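Putative MCP-type signal transduction protein (Campylobacter jejuni subsp. jejuni serotype O:2, PDB 4WY9) serves as the chemoreceptor Tlp1, whose periplasmic tandem-PAS sensory domain probably takes part in recognising chemotactic signals, possibly by an indirect mechanism. Local coordinates at residues E47-T52 against I170-R175; Y82-P87 against N177-V182; V148-P153 against Q275-A280; D164-A169 against M185-S190; N235-A240 against N256-D261. All coordinates share one frame; numbering follows the deposited sequence. Where two conformers were deposited one is given.

Contact 1 of 5, residues E47-T52 against I170-R175; sequences EMFRST and IPIFDR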
# COMPACT_ATOMS: atom_id res chain seq x y z
N GLU A 47 3.13 -24.76 -0.82
CA GLU A 47 3.81 -26.04 -0.96
C GLU A 47 3.64 -26.85 0.33
O GLU A 47 3.37 -28.04 0.30
CB GLU A 47 5.28 -25.84 -1.28
CG GLU A 47 6.08 -27.14 -1.44
CD GLU A 47 5.45 -28.13 -2.46
OE1 GLU A 47 4.86 -27.71 -3.49
OE2 GLU A 47 5.57 -29.38 -2.22
N MET A 48 3.75 -26.19 1.49
CA MET A 48 3.56 -26.86 2.77
C MET A 48 2.14 -27.40 2.90
O MET A 48 1.93 -28.55 3.29
CB MET A 48 3.89 -25.94 3.93
CG MET A 48 3.48 -26.52 5.28
SD MET A 48 3.66 -25.32 6.61
CE MET A 48 5.42 -25.30 6.78
N PHE A 49 1.14 -26.56 2.64
CA PHE A 49 -0.24 -26.95 2.89
C PHE A 49 -0.73 -27.94 1.85
O PHE A 49 -1.68 -28.69 2.08
CB PHE A 49 -1.16 -25.72 2.99
CG PHE A 49 -1.15 -25.04 4.33
CD1 PHE A 49 -0.08 -24.25 4.74
CD2 PHE A 49 -2.20 -25.21 5.22
CE1 PHE A 49 -0.07 -23.65 5.99
CE2 PHE A 49 -2.18 -24.60 6.47
CZ PHE A 49 -1.13 -23.81 6.85
N ARG A 50 -0.05 -28.01 0.70
CA ARG A 50 -0.36 -29.05 -0.29
C ARG A 50 0.29 -30.40 0.07
O ARG A 50 -0.25 -31.45 -0.26
CB ARG A 50 0.10 -28.63 -1.69
CG ARG A 50 -0.78 -27.60 -2.36
CD ARG A 50 -0.25 -27.24 -3.76
NE ARG A 50 0.16 -28.41 -4.56
CZ ARG A 50 -0.67 -29.18 -5.25
NH1 ARG A 50 -1.92 -28.82 -5.42
NH2 ARG A 50 -0.23 -30.32 -5.81
N SER A 51 1.46 -30.37 0.70
CA SER A 51 2.24 -31.57 0.93
C SER A 51 2.07 -32.15 2.33
O SER A 51 2.51 -33.25 2.60
CB SER A 51 3.71 -31.31 0.67
OG SER A 51 4.20 -30.46 1.65
N THR A 52 1.44 -31.40 3.24
CA THR A 52 1.38 -31.77 4.65
C THR A 52 -0.06 -31.96 5.04
O THR A 52 -0.87 -31.06 4.87
CB THR A 52 2.02 -30.69 5.53
OG1 THR A 52 3.34 -30.36 5.03
CG2 THR A 52 2.13 -31.16 6.95
N ILE A 170 -1.99 -12.48 -0.63
CA ILE A 170 -2.02 -13.61 -1.55
C ILE A 170 -2.65 -14.82 -0.85
O ILE A 170 -2.35 -15.07 0.33
CB ILE A 170 -0.61 -13.97 -2.05
CG1 ILE A 170 0.06 -12.76 -2.70
CG2 ILE A 170 -0.61 -15.14 -3.01
CD1 ILE A 170 1.48 -13.01 -3.14
N PRO A 171 -3.52 -15.58 -1.54
CA PRO A 171 -4.08 -16.83 -0.97
C PRO A 171 -3.04 -17.90 -0.77
O PRO A 171 -2.04 -17.95 -1.50
CB PRO A 171 -5.09 -17.27 -2.01
CG PRO A 171 -4.60 -16.67 -3.29
CD PRO A 171 -4.05 -15.32 -2.87
N ILE A 172 -3.31 -18.76 0.22
CA ILE A 172 -2.64 -20.04 0.48
C ILE A 172 -3.62 -21.14 0.12
O ILE A 172 -4.80 -21.02 0.41
CB ILE A 172 -2.19 -20.15 1.95
CG1 ILE A 172 -1.35 -18.93 2.35
CG2 ILE A 172 -1.42 -21.44 2.18
CD1 ILE A 172 -0.12 -18.75 1.50
N PHE A 173 -3.12 -22.22 -0.51
CA PHE A 173 -3.99 -23.32 -0.90
C PHE A 173 -3.55 -24.66 -0.33
O PHE A 173 -2.34 -24.86 -0.07
CB PHE A 173 -4.01 -23.45 -2.44
CG PHE A 173 -4.51 -22.23 -3.16
CD1 PHE A 173 -3.63 -21.24 -3.56
CD2 PHE A 173 -5.83 -22.08 -3.50
CE1 PHE A 173 -4.07 -20.11 -4.24
CE2 PHE A 173 -6.28 -20.94 -4.16
CZ PHE A 173 -5.41 -19.99 -4.55
N ASP A 174 -4.50 -25.58 -0.21
CA ASP A 174 -4.17 -26.96 0.14
C ASP A 174 -4.22 -27.85 -1.12
O ASP A 174 -4.39 -27.37 -2.22
CB ASP A 174 -5.08 -27.45 1.23
CG ASP A 174 -6.55 -27.53 0.85
OD1 ASP A 174 -6.89 -27.45 -0.35
OD2 ASP A 174 -7.40 -27.79 1.74
N ARG A 175 -4.08 -29.16 -0.94
CA ARG A 175 -4.00 -30.10 -2.07
C ARG A 175 -5.37 -30.29 -2.74
O ARG A 175 -5.46 -30.76 -3.89
CB ARG A 175 -3.40 -31.42 -1.62
CG ARG A 175 -3.03 -32.34 -2.73
CD ARG A 175 -2.15 -33.49 -2.25
NE ARG A 175 -0.80 -33.38 -2.83
CZ ARG A 175 -0.50 -33.76 -4.06
NH1 ARG A 175 -1.44 -34.28 -4.84
NH2 ARG A 175 0.75 -33.65 -4.53
O HOH W 1 -3.91 -30.61 1.45
O HOH W 2 -3.61 -26.59 -4.78
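Phe49 and Arg50, in the last turn of helix 8-51, pack on the end of strand 163-173 and the loop after it. The helix and strand axes run 23° apart in nearly the same direction, 7.6 Å from each other at closest approach.

The apolar part lies on the Phe49 side. Its CD1 meets CG2 of Ile172 at 4.0 Å, and the two side chains cross obliquely. The Phe49 side chain also touches Val180 and Ile62.

The polar part centres on Arg50. Its CG rests 3.6 Å from Asp174 O. The chain bends at chi3 (45°), which sets the position of NE. Arg175 crosses Arg50 at about a right angle, and its NE gives a weak hydrogen bond of 3.3 Å to Arg50 O. One water joins Phe49 O to Arg175 N. A second, in the plane of the Arg50 guanidinium, accepts from NH1 and donates to Asp174 O. Asp174 OD1 accepts from Lys176 N and Gln178 N of its own loop. Phe173 O, 3.4 Å from Phe49 CB, is buried with no polar partner in the model.

Like charges also meet. Arg50 NH2 stands over one face of the Arg175 guanidinium, 3.7 Å from its NH2, with the planes 47° apart. This closeness is probably unfavourable and may be eased by solvent. The one direct hydrogen bond is weak, and two waters supply the other polar links.

Contact 2 of 5, residues Y82-P87 against N177-V182; sequences YLIDPP and NQVVGV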
# COMPACT_ATOMS: atom_id res chain seq x y z
N TYR A 82 -3.45 -15.34 8.04
CA TYR A 82 -4.80 -15.66 8.47
C TYR A 82 -5.10 -17.08 7.99
O TYR A 82 -4.98 -17.35 6.80
CB TYR A 82 -5.78 -14.64 7.91
CG TYR A 82 -7.25 -14.94 8.05
CD1 TYR A 82 -7.77 -15.56 9.18
CD2 TYR A 82 -8.14 -14.57 7.05
CE1 TYR A 82 -9.13 -15.83 9.28
CE2 TYR A 82 -9.47 -14.82 7.15
CZ TYR A 82 -9.98 -15.46 8.25
OH TYR A 82 -11.33 -15.69 8.33
N LEU A 83 -5.44 -17.99 8.89
CA LEU A 83 -5.85 -19.33 8.50
C LEU A 83 -7.33 -19.53 8.83
O LEU A 83 -7.74 -19.26 9.96
CB LEU A 83 -5.03 -20.40 9.20
CG LEU A 83 -3.53 -20.39 8.88
CD1 LEU A 83 -2.81 -21.46 9.66
CD2 LEU A 83 -3.26 -20.59 7.42
N ILE A 84 -8.11 -19.99 7.86
CA ILE A 84 -9.56 -20.08 8.02
C ILE A 84 -9.99 -21.23 8.93
O ILE A 84 -11.04 -21.12 9.62
CB ILE A 84 -10.27 -20.25 6.65
CG1 ILE A 84 -9.71 -19.27 5.63
CG2 ILE A 84 -11.77 -20.12 6.77
CD1 ILE A 84 -10.12 -19.65 4.20
N ASP A 85 -9.23 -22.32 8.96
CA ASP A 85 -9.63 -23.48 9.75
C ASP A 85 -8.41 -24.27 10.18
O ASP A 85 -8.22 -25.40 9.76
CB ASP A 85 -10.66 -24.34 9.02
CG ASP A 85 -11.23 -25.44 9.89
OD1 ASP A 85 -11.34 -25.29 11.14
OD2 ASP A 85 -11.64 -26.47 9.32
N PRO A 86 -7.56 -23.68 11.02
CA PRO A 86 -6.33 -24.35 11.43
C PRO A 86 -6.56 -25.50 12.41
O PRO A 86 -7.62 -25.57 13.01
CB PRO A 86 -5.54 -23.24 12.10
CG PRO A 86 -6.60 -22.40 12.73
CD PRO A 86 -7.73 -22.39 11.70
N PRO A 87 -5.55 -26.36 12.58
CA PRO A 87 -5.57 -27.26 13.74
C PRO A 87 -5.91 -26.51 15.00
O PRO A 87 -5.41 -25.40 15.20
CB PRO A 87 -4.14 -27.82 13.75
CG PRO A 87 -3.69 -27.72 12.33
CD PRO A 87 -4.27 -26.43 11.84
N ASN A 177 -7.00 -27.82 -3.66
CA ASN A 177 -7.07 -26.59 -4.46
C ASN A 177 -7.99 -25.57 -3.86
O ASN A 177 -8.56 -24.75 -4.58
CB ASN A 177 -7.51 -26.87 -5.91
CG ASN A 177 -6.76 -28.02 -6.54
OD1 ASN A 177 -5.52 -28.09 -6.48
ND2 ASN A 177 -7.48 -28.96 -7.07
N GLN A 178 -8.15 -25.62 -2.53
CA GLN A 178 -9.02 -24.72 -1.80
C GLN A 178 -8.20 -23.67 -1.08
O GLN A 178 -7.12 -23.97 -0.57
CB GLN A 178 -9.86 -25.44 -0.78
CG GLN A 178 -10.73 -26.51 -1.39
CD GLN A 178 -12.15 -26.04 -1.75
OE1 GLN A 178 -12.36 -24.88 -2.15
NE2 GLN A 178 -13.13 -26.93 -1.64
N VAL A 179 -8.73 -22.46 -0.95
CA VAL A 179 -8.11 -21.44 -0.15
C VAL A 179 -8.20 -21.84 1.32
O VAL A 179 -9.27 -22.08 1.82
CB VAL A 179 -8.74 -20.05 -0.36
CG1 VAL A 179 -8.10 -19.01 0.56
CG2 VAL A 179 -8.63 -19.59 -1.80
N VAL A 180 -7.06 -21.91 1.98
CA VAL A 180 -7.03 -22.24 3.39
C VAL A 180 -6.54 -21.08 4.22
O VAL A 180 -6.59 -21.12 5.45
CB VAL A 180 -6.15 -23.50 3.67
CG1 VAL A 180 -6.76 -24.75 3.05
CG2 VAL A 180 -4.71 -23.30 3.29
N GLY A 181 -6.11 -19.99 3.58
CA GLY A 181 -5.64 -18.86 4.33
C GLY A 181 -5.14 -17.75 3.44
O GLY A 181 -5.21 -17.84 2.20
N VAL A 182 -4.61 -16.70 4.06
CA VAL A 182 -4.13 -15.52 3.36
C VAL A 182 -2.85 -15.07 4.02
O VAL A 182 -2.82 -14.92 5.25
CB VAL A 182 -5.15 -14.37 3.39
CG1 VAL A 182 -4.55 -13.12 2.70
CG2 VAL A 182 -6.46 -14.76 2.74
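Tyr82 and Val182 form an antiparallel hydrogen-bonded pair where strands 78-83 and 179-188 adjoin in the sheet of the first PDC sensor domain. Both backbone groups of Tyr82 are satisfied by Val182. Tyr82 N gives a nearly straight bond to Val182 O at 2.9 Å, and Val182 N returns one to Tyr82 O at 2.8 Å. Both donors lie in the plane of the carbonyl they meet. Leu83 and Gly181 follow as a non-hydrogen-bonded pair, and Leu83 bonds through its backbone to Phe104 on the next strand. Gly181 CA lies 4.2 Å from Leu83 CA and 3.0 Å from Tyr82 O. Val180 and Gly181 together face Ile172 in a classic beta bulge, and both bond to its backbone. In one of its two modelled conformers, Ile84 touches two carbonyl oxygens, CG1 meeting Val180 O at 3.6 Å and CD1 meeting Val179 O at 3.5 Å. Just past the strand, Ile84 N donates to Val180 O at 3.1 Å, from above the carbonyl plane.

Contact 3 of 5, residues V148-P153 against Q275-A280; sequences VYIGRP and QDSSWA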
# COMPACT_ATOMS: atom_id res chain seq x y z
N VAL A 148 -1.97 -11.14 -7.17
CA VAL A 148 -1.71 -10.46 -5.92
C VAL A 148 -2.84 -9.49 -5.70
O VAL A 148 -3.23 -8.78 -6.63
CB VAL A 148 -0.36 -9.73 -5.95
CG1 VAL A 148 -0.09 -9.06 -4.62
CG2 VAL A 148 0.77 -10.69 -6.33
N TYR A 149 -3.38 -9.44 -4.48
CA TYR A 149 -4.52 -8.59 -4.15
C TYR A 149 -4.02 -7.36 -3.42
O TYR A 149 -3.38 -7.47 -2.39
CB TYR A 149 -5.53 -9.39 -3.34
CG TYR A 149 -6.14 -10.52 -4.09
CD1 TYR A 149 -5.39 -11.68 -4.39
CD2 TYR A 149 -7.44 -10.48 -4.58
CE1 TYR A 149 -5.92 -12.72 -5.09
CE2 TYR A 149 -7.97 -11.54 -5.28
CZ TYR A 149 -7.21 -12.66 -5.56
OH TYR A 149 -7.75 -13.72 -6.26
N ILE A 150 -4.31 -6.19 -3.98
CA ILE A 150 -3.81 -4.94 -3.44
C ILE A 150 -4.96 -3.99 -3.16
O ILE A 150 -5.82 -3.78 -4.02
CB ILE A 150 -2.80 -4.29 -4.38
CG1 ILE A 150 -1.61 -5.26 -4.58
CG2 ILE A 150 -2.28 -2.95 -3.84
CD1 ILE A 150 -0.53 -4.75 -5.44
N GLY A 151 -5.01 -3.46 -1.95
CA GLY A 151 -6.10 -2.61 -1.54
C GLY A 151 -5.98 -1.17 -1.92
O GLY A 151 -5.04 -0.77 -2.61
N ARG A 152 -6.95 -0.37 -1.49
CA ARG A 152 -6.89 1.08 -1.59
C ARG A 152 -6.32 1.60 -0.25
O ARG A 152 -6.25 0.85 0.74
CB ARG A 152 -8.25 1.66 -1.92
CG ARG A 152 -9.37 1.24 -0.97
CD ARG A 152 -10.43 2.32 -0.84
NE ARG A 152 -9.85 3.46 -0.12
CZ ARG A 152 -10.51 4.55 0.21
NH1 ARG A 152 -11.78 4.68 -0.17
NH2 ARG A 152 -9.85 5.54 0.83
N PRO A 153 -5.97 2.89 -0.17
CA PRO A 153 -5.53 3.43 1.10
C PRO A 153 -6.65 3.39 2.13
O PRO A 153 -7.78 3.79 1.83
CB PRO A 153 -5.11 4.87 0.76
CG PRO A 153 -4.78 4.80 -0.68
CD PRO A 153 -5.81 3.89 -1.25
N GLN A 275 0.99 -4.72 -10.11
CA GLN A 275 0.13 -5.89 -10.34
C GLN A 275 -1.16 -5.41 -10.97
O GLN A 275 -1.15 -4.78 -12.03
CB GLN A 275 -0.06 -6.68 -9.03
CG GLN A 275 1.21 -7.27 -8.49
CD GLN A 275 1.67 -8.48 -9.27
OE1 GLN A 275 0.86 -9.26 -9.81
NE2 GLN A 275 2.98 -8.66 -9.33
N ASP A 276 -2.30 -5.64 -10.33
CA ASP A 276 -3.60 -5.24 -10.90
C ASP A 276 -4.07 -3.88 -10.35
O ASP A 276 -5.18 -3.45 -10.63
CB ASP A 276 -4.66 -6.31 -10.63
CG ASP A 276 -4.32 -7.62 -11.28
OD1 ASP A 276 -4.00 -7.58 -12.50
OD2 ASP A 276 -4.34 -8.67 -10.59
N SER A 277 -3.22 -3.22 -9.55
CA SER A 277 -3.58 -1.91 -9.02
C SER A 277 -2.89 -0.82 -9.81
O SER A 277 -1.91 -1.05 -10.51
CB SER A 277 -3.23 -1.80 -7.52
OG SER A 277 -1.85 -1.75 -7.29
N SER A 278 -3.39 0.40 -9.69
CA SER A 278 -2.92 1.53 -10.48
C SER A 278 -2.77 2.72 -9.59
O SER A 278 -3.71 3.05 -8.84
CB SER A 278 -3.86 1.82 -11.62
OG SER A 278 -4.02 0.71 -12.49
N TRP A 279 -1.63 3.41 -9.69
CA TRP A 279 -1.29 4.51 -8.83
C TRP A 279 -0.75 5.68 -9.61
O TRP A 279 -0.35 5.52 -10.77
CB TRP A 279 -0.29 4.07 -7.75
CG TRP A 279 -0.78 2.94 -6.93
CD1 TRP A 279 -0.73 1.61 -7.26
CD2 TRP A 279 -1.38 3.02 -5.64
NE1 TRP A 279 -1.30 0.87 -6.25
CE2 TRP A 279 -1.71 1.70 -5.25
CE3 TRP A 279 -1.68 4.06 -4.78
CZ2 TRP A 279 -2.32 1.42 -4.02
CZ3 TRP A 279 -2.28 3.79 -3.57
CH2 TRP A 279 -2.59 2.48 -3.21
N ALA A 280 -0.71 6.85 -8.99
CA ALA A 280 -0.08 8.00 -9.60
C ALA A 280 0.58 8.87 -8.57
O ALA A 280 0.08 8.98 -7.43
CB ALA A 280 -1.09 8.82 -10.40
O HOH W 3 -1.96 -9.85 -9.74
O HOH W 4 -3.05 -6.26 -7.59
O HOH W 5 -5.54 -9.19 -8.29
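Residues Val148-Pro153 and Gln275-Trp279 run side by side in almost the same direction, 19° apart end to end, with Ile150 and Ser277 CA atoms 6.4 Å apart and no direct hydrogen bond between them.

At one end, three waters bridge the two segments. One accepts from Val148 N and donates to Gln275 OE1 and Asp276 OD2. Two more donate to Val148 O. One of these accepts from Asp276 N, and the other donates to Asp276 OD2. Beside them, the side chain of Gln275 bends at chi2 (-75°), which places CD 3.8 Å from Val148 CG2. The two side chains cross at about a right angle.

In the middle, Ile150 packs against Ser277. Its CG2 lies 3.7 Å from Ser277 OG. That hydroxyl bonds to Val274 O and accepts from Trp279 NE1 at 2.9 Å, in the plane of the indole. This bond helps fix the turn of the ring.

The indole rim then meets the first segment. Ile150 CG2 and Pro153 CG lie at its edge, and Pro153 CG comes tip to tip with Trp279 CZ3 at 4.0 Å. Phe31 of the long helix also meets the ring.

Strand 149-150 belongs to the sheet of the first PDC sensor domain and strand 277-286 to the five-stranded sheet. The contact, part apolar and part water-mediated, is consistent with an interface between the two modules of the tandem-PAS sensing domain.

Contact 4 of 5, residues D164-A169 against M185-S190; sequences DAVNVA and MTLDFS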
# COMPACT_ATOMS: atom_id res chain seq x y z
N ASP A 164 -2.39 5.35 8.21
CA ASP A 164 -2.86 5.19 6.85
C ASP A 164 -2.04 4.13 6.13
O ASP A 164 -0.81 4.16 6.19
CB ASP A 164 -2.83 6.51 6.14
CG ASP A 164 -3.59 7.57 6.90
OD1 ASP A 164 -4.79 7.40 7.06
OD2 ASP A 164 -2.98 8.58 7.30
N ALA A 165 -2.71 3.21 5.49
CA ALA A 165 -2.08 1.99 5.05
C ALA A 165 -2.58 1.49 3.72
O ALA A 165 -3.67 1.83 3.28
CB ALA A 165 -2.31 0.91 6.07
N VAL A 166 -1.79 0.62 3.09
CA VAL A 166 -2.28 -0.20 2.00
C VAL A 166 -1.86 -1.65 2.26
O VAL A 166 -0.79 -1.91 2.81
CB VAL A 166 -1.79 0.28 0.63
CG1 VAL A 166 -0.24 0.24 0.52
CG2 VAL A 166 -2.41 -0.53 -0.49
N ASN A 167 -2.72 -2.58 1.86
CA ASN A 167 -2.48 -3.98 2.08
C ASN A 167 -2.22 -4.73 0.80
O ASN A 167 -2.83 -4.44 -0.23
CB ASN A 167 -3.63 -4.61 2.84
CG ASN A 167 -3.69 -4.15 4.26
OD1 ASN A 167 -3.05 -4.75 5.13
ND2 ASN A 167 -4.38 -3.06 4.49
N VAL A 168 -1.35 -5.73 0.89
CA VAL A 168 -0.96 -6.58 -0.21
C VAL A 168 -1.12 -8.00 0.31
O VAL A 168 -0.62 -8.29 1.39
CB VAL A 168 0.48 -6.33 -0.64
CG1 VAL A 168 0.91 -7.25 -1.72
CG2 VAL A 168 0.64 -4.83 -1.12
N ALA A 169 -1.83 -8.86 -0.42
CA ALA A 169 -2.12 -10.20 0.10
C ALA A 169 -2.28 -11.23 -0.99
O ALA A 169 -2.65 -10.93 -2.13
CB ALA A 169 -3.39 -10.14 0.96
N MET A 185 0.72 -8.36 3.81
CA MET A 185 1.57 -7.35 4.36
C MET A 185 0.87 -5.99 4.37
O MET A 185 0.05 -5.73 3.48
CB MET A 185 2.86 -7.20 3.55
CG MET A 185 3.64 -8.47 3.38
SD MET A 185 4.74 -8.22 1.99
CE MET A 185 5.67 -9.68 1.96
N THR A 186 1.24 -5.16 5.32
CA THR A 186 0.74 -3.81 5.44
C THR A 186 1.86 -2.82 5.30
O THR A 186 2.83 -2.92 6.05
CB THR A 186 0.01 -3.56 6.78
OG1 THR A 186 -0.99 -4.54 6.98
CG2 THR A 186 -0.61 -2.19 6.80
N LEU A 187 1.71 -1.85 4.39
CA LEU A 187 2.60 -0.72 4.27
C LEU A 187 1.95 0.49 4.93
O LEU A 187 0.82 0.83 4.61
CB LEU A 187 2.90 -0.42 2.81
CG LEU A 187 3.67 0.85 2.46
CD1 LEU A 187 5.06 0.83 3.02
CD2 LEU A 187 3.71 1.01 0.93
N ASP A 188 2.66 1.09 5.88
CA ASP A 188 2.26 2.34 6.49
C ASP A 188 2.75 3.49 5.62
O ASP A 188 3.94 3.64 5.41
CB ASP A 188 2.83 2.43 7.91
CG ASP A 188 2.44 3.69 8.66
OD1 ASP A 188 2.02 4.70 8.06
OD2 ASP A 188 2.60 3.68 9.90
N PHE A 189 1.83 4.31 5.10
CA PHE A 189 2.24 5.36 4.18
C PHE A 189 3.14 6.42 4.81
O PHE A 189 3.74 7.20 4.08
CB PHE A 189 1.02 6.01 3.52
CG PHE A 189 0.44 5.18 2.39
CD1 PHE A 189 1.20 4.92 1.25
CD2 PHE A 189 -0.82 4.64 2.48
CE1 PHE A 189 0.71 4.18 0.21
CE2 PHE A 189 -1.33 3.88 1.43
CZ PHE A 189 -0.57 3.64 0.31
N SER A 190 3.25 6.45 6.14
CA SER A 190 4.22 7.34 6.79
C SER A 190 5.61 7.08 6.25
O SER A 190 6.44 8.00 6.18
CB SER A 190 4.22 7.16 8.33
OG SER A 190 2.99 7.62 8.92
O HOH W 6 0.10 6.67 8.49
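Val166 and Phe189 meet at the open end of the beta hairpin made by strands 163-173 and 179-188. Their side chains cross at a slant, and Val166 CG1 comes within 3.4 Å of Phe189 CZ. Chi1 of Val166 (61°) puts CG1 between the backbone N and the carbonyl carbon, turned to the ring. Leu187 backs the same methyl, its CB 3.9 Å from CG1. On the other face of the sheet Asn167 and Thr186 lie side by side and point the same way. Thr186 OG1 donates to Asn167 OD1 at 2.8 Å, tilted 31° from the amide carbonyl plane. Tyr80 OH also bonds to that oxygen, so a buried polar pair is satisfied. Next to it, Ala165 CB touches Thr186 CG2 at 3.6 Å. Paired backbone bonds join Val166 with Leu187 and Val168 with Met185. Where the strand leaves for helix 190-196, Phe189 N bonds to Asp164 O. Asp188 OD1 accepts from Ser190 N at 2.9 Å, a capping bond met from above the carboxylate plane.

Contact 5 of 5, residues N235-A240 against N256-D261; sequences NPNKGA and NYIASD. With ACT (acetate ion), chain B.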
# COMPACT_ATOMS: atom_id res chain seq x y z
N ASN A 235 -11.99 18.43 -4.64
CA ASN A 235 -11.53 19.47 -5.57
C ASN A 235 -12.24 19.31 -6.92
O ASN A 235 -11.65 18.92 -7.91
CB ASN A 235 -10.01 19.44 -5.76
CG ASN A 235 -9.51 20.61 -6.55
OD1 ASN A 235 -10.07 21.71 -6.46
ND2 ASN A 235 -8.45 20.40 -7.34
N PRO A 236 -13.54 19.64 -6.97
CA PRO A 236 -14.34 19.33 -8.15
C PRO A 236 -14.26 20.36 -9.28
O PRO A 236 -14.88 20.18 -10.33
CB PRO A 236 -15.76 19.26 -7.59
CG PRO A 236 -15.73 20.29 -6.49
CD PRO A 236 -14.39 20.08 -5.83
N ASN A 237 -13.48 21.42 -9.11
CA ASN A 237 -13.53 22.50 -10.08
C ASN A 237 -13.13 22.06 -11.48
O ASN A 237 -12.32 21.15 -11.65
CB ASN A 237 -12.72 23.68 -9.59
CG ASN A 237 -11.30 23.56 -9.92
OD1 ASN A 237 -10.86 24.01 -10.99
ND2 ASN A 237 -10.51 23.04 -9.02
N LYS A 238 -13.67 22.73 -12.49
CA LYS A 238 -13.46 22.36 -13.88
C LYS A 238 -11.97 22.43 -14.26
O LYS A 238 -11.52 21.67 -15.10
CB LYS A 238 -14.27 23.28 -14.81
CG LYS A 238 -14.10 22.93 -16.27
CD LYS A 238 -14.93 23.84 -17.19
CE LYS A 238 -14.89 23.35 -18.64
NZ LYS A 238 -15.45 24.36 -19.56
N GLY A 239 -11.22 23.31 -13.60
CA GLY A 239 -9.81 23.46 -13.89
C GLY A 239 -8.92 22.34 -13.35
O GLY A 239 -7.71 22.38 -13.53
N ALA A 240 -9.53 21.33 -12.72
CA ALA A 240 -8.81 20.18 -12.20
C ALA A 240 -9.08 18.94 -13.04
O ALA A 240 -8.39 17.91 -12.92
CB ALA A 240 -9.18 19.94 -10.78
N ASN A 256 -2.18 22.30 -16.82
CA ASN A 256 -2.70 23.38 -16.01
C ASN A 256 -3.68 22.79 -15.02
O ASN A 256 -4.51 21.94 -15.39
CB ASN A 256 -3.36 24.44 -16.89
CG ASN A 256 -2.35 25.34 -17.63
OD1 ASN A 256 -1.19 24.98 -17.86
ND2 ASN A 256 -2.81 26.45 -18.06
N TYR A 257 -3.63 23.23 -13.78
CA TYR A 257 -4.38 22.60 -12.71
C TYR A 257 -4.71 23.59 -11.62
O TYR A 257 -3.84 24.28 -11.14
CB TYR A 257 -3.54 21.45 -12.12
CG TYR A 257 -4.14 20.72 -10.93
CD1 TYR A 257 -5.16 19.81 -11.10
CD2 TYR A 257 -3.65 20.93 -9.64
CE1 TYR A 257 -5.70 19.14 -10.04
CE2 TYR A 257 -4.19 20.25 -8.56
CZ TYR A 257 -5.22 19.37 -8.76
OH TYR A 257 -5.79 18.71 -7.70
N ILE A 258 -5.97 23.63 -11.20
CA ILE A 258 -6.37 24.45 -10.08
C ILE A 258 -6.52 23.56 -8.86
O ILE A 258 -7.40 22.69 -8.84
CB ILE A 258 -7.67 25.23 -10.35
CG1 ILE A 258 -7.47 26.15 -11.55
CG2 ILE A 258 -8.08 25.99 -9.11
CD1 ILE A 258 -8.70 26.93 -11.90
N ALA A 259 -5.65 23.75 -7.88
CA ALA A 259 -5.55 22.86 -6.73
C ALA A 259 -6.67 23.09 -5.73
O ALA A 259 -7.40 24.07 -5.81
CB ALA A 259 -4.22 23.03 -6.05
N SER A 260 -6.82 22.16 -4.78
CA SER A 260 -7.88 22.22 -3.81
C SER A 260 -7.76 23.44 -2.90
O SER A 260 -8.76 23.87 -2.31
CB SER A 260 -7.89 20.93 -2.95
OG SER A 260 -6.70 20.82 -2.21
N ASP A 261 -6.55 23.95 -2.72
CA ASP A 261 -6.34 25.18 -1.93
C ASP A 261 -6.57 26.45 -2.77
O ASP A 261 -6.30 27.55 -2.29
CB ASP A 261 -4.90 25.23 -1.34
CG ASP A 261 -3.79 25.04 -2.37
OD1 ASP A 261 -4.00 25.34 -3.55
OD2 ASP A 261 -2.60 24.64 -1.95
C ACT B . -4.66 19.14 -4.52
O ACT B . -4.81 19.42 -3.29
OXT ACT B . -5.36 19.78 -5.36
CH3 ACT B . -3.72 18.07 -4.95
O HOH W 7 -6.30 19.96 -14.79
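Asn235 and Tyr257 reach toward each other tip to tip, with the amide and ring planes 83° apart. Asn235 comes first after helix 231-234. Chi1 (-172°) sets its CG anti to the backbone N, close to Ser260 CA. ND2 gives a nearly straight 2.9 Å bond to a lone pair of Ile258 O, and a weak one to Tyr257 OH at 3.2 Å. Asn235 CB rests 3.8 Å from Ser260 CB.

Beyond Pro236, Asn237 lays its amide against Ile258. Its ND2 also donates to Ile258 O, at 3.1 Å, from above the carbonyl plane, and to Asn235 OD1. Two side-chain amides thus grip one carbonyl oxygen. OD1 of Asn237 packs 3.5 Å from Ile258 CB.

Gly239 O accepts from Ile258 N at 3.2 Å, the donor above the carbonyl plane. Ala240 CB then lies 3.6 Å from Tyr257 CE1.

An acetate ion, probably from the crystallisation liquor, has its OXT at the edge of the Tyr257 ring, near its plane. Tyr257 OH donates to OXT at 2.6 Å. Ser260 N also binds OXT, while Ser260 OG binds O. His221 NE2 is a further partner.

The loop between helices 231-234 and 241-249 packs against strand 253-258, the outermost strand of the five-stranded sheet within this chain. Tyr257 also touches Leu231 on the first helix and Tyr244 on the second, while its backbone pairs with Ser265 of strand 264-274.

The chain starts with helix 8-51, and contact 1 brings its C-terminal end to strand 163-173, closing a loop of 117 residues. Contact 2 opens inside that loop and ends beyond it, so the two cross. They touch where strands 163-173 and 179-188 pair. Contact 3 opens next and spans 121 residues. It crosses contacts 1 and 2 and ties the first sensor sheet to the five-stranded one. Contact 4 joins strands 163-173 and 179-188 nearer the centre of the chain. It crosses contacts 1 and 2 but is nested within contact 3. Contact 5 is also nested there. It closes a short local loop in what is probably the second module, with its centre about 49 Å from that of contact 1.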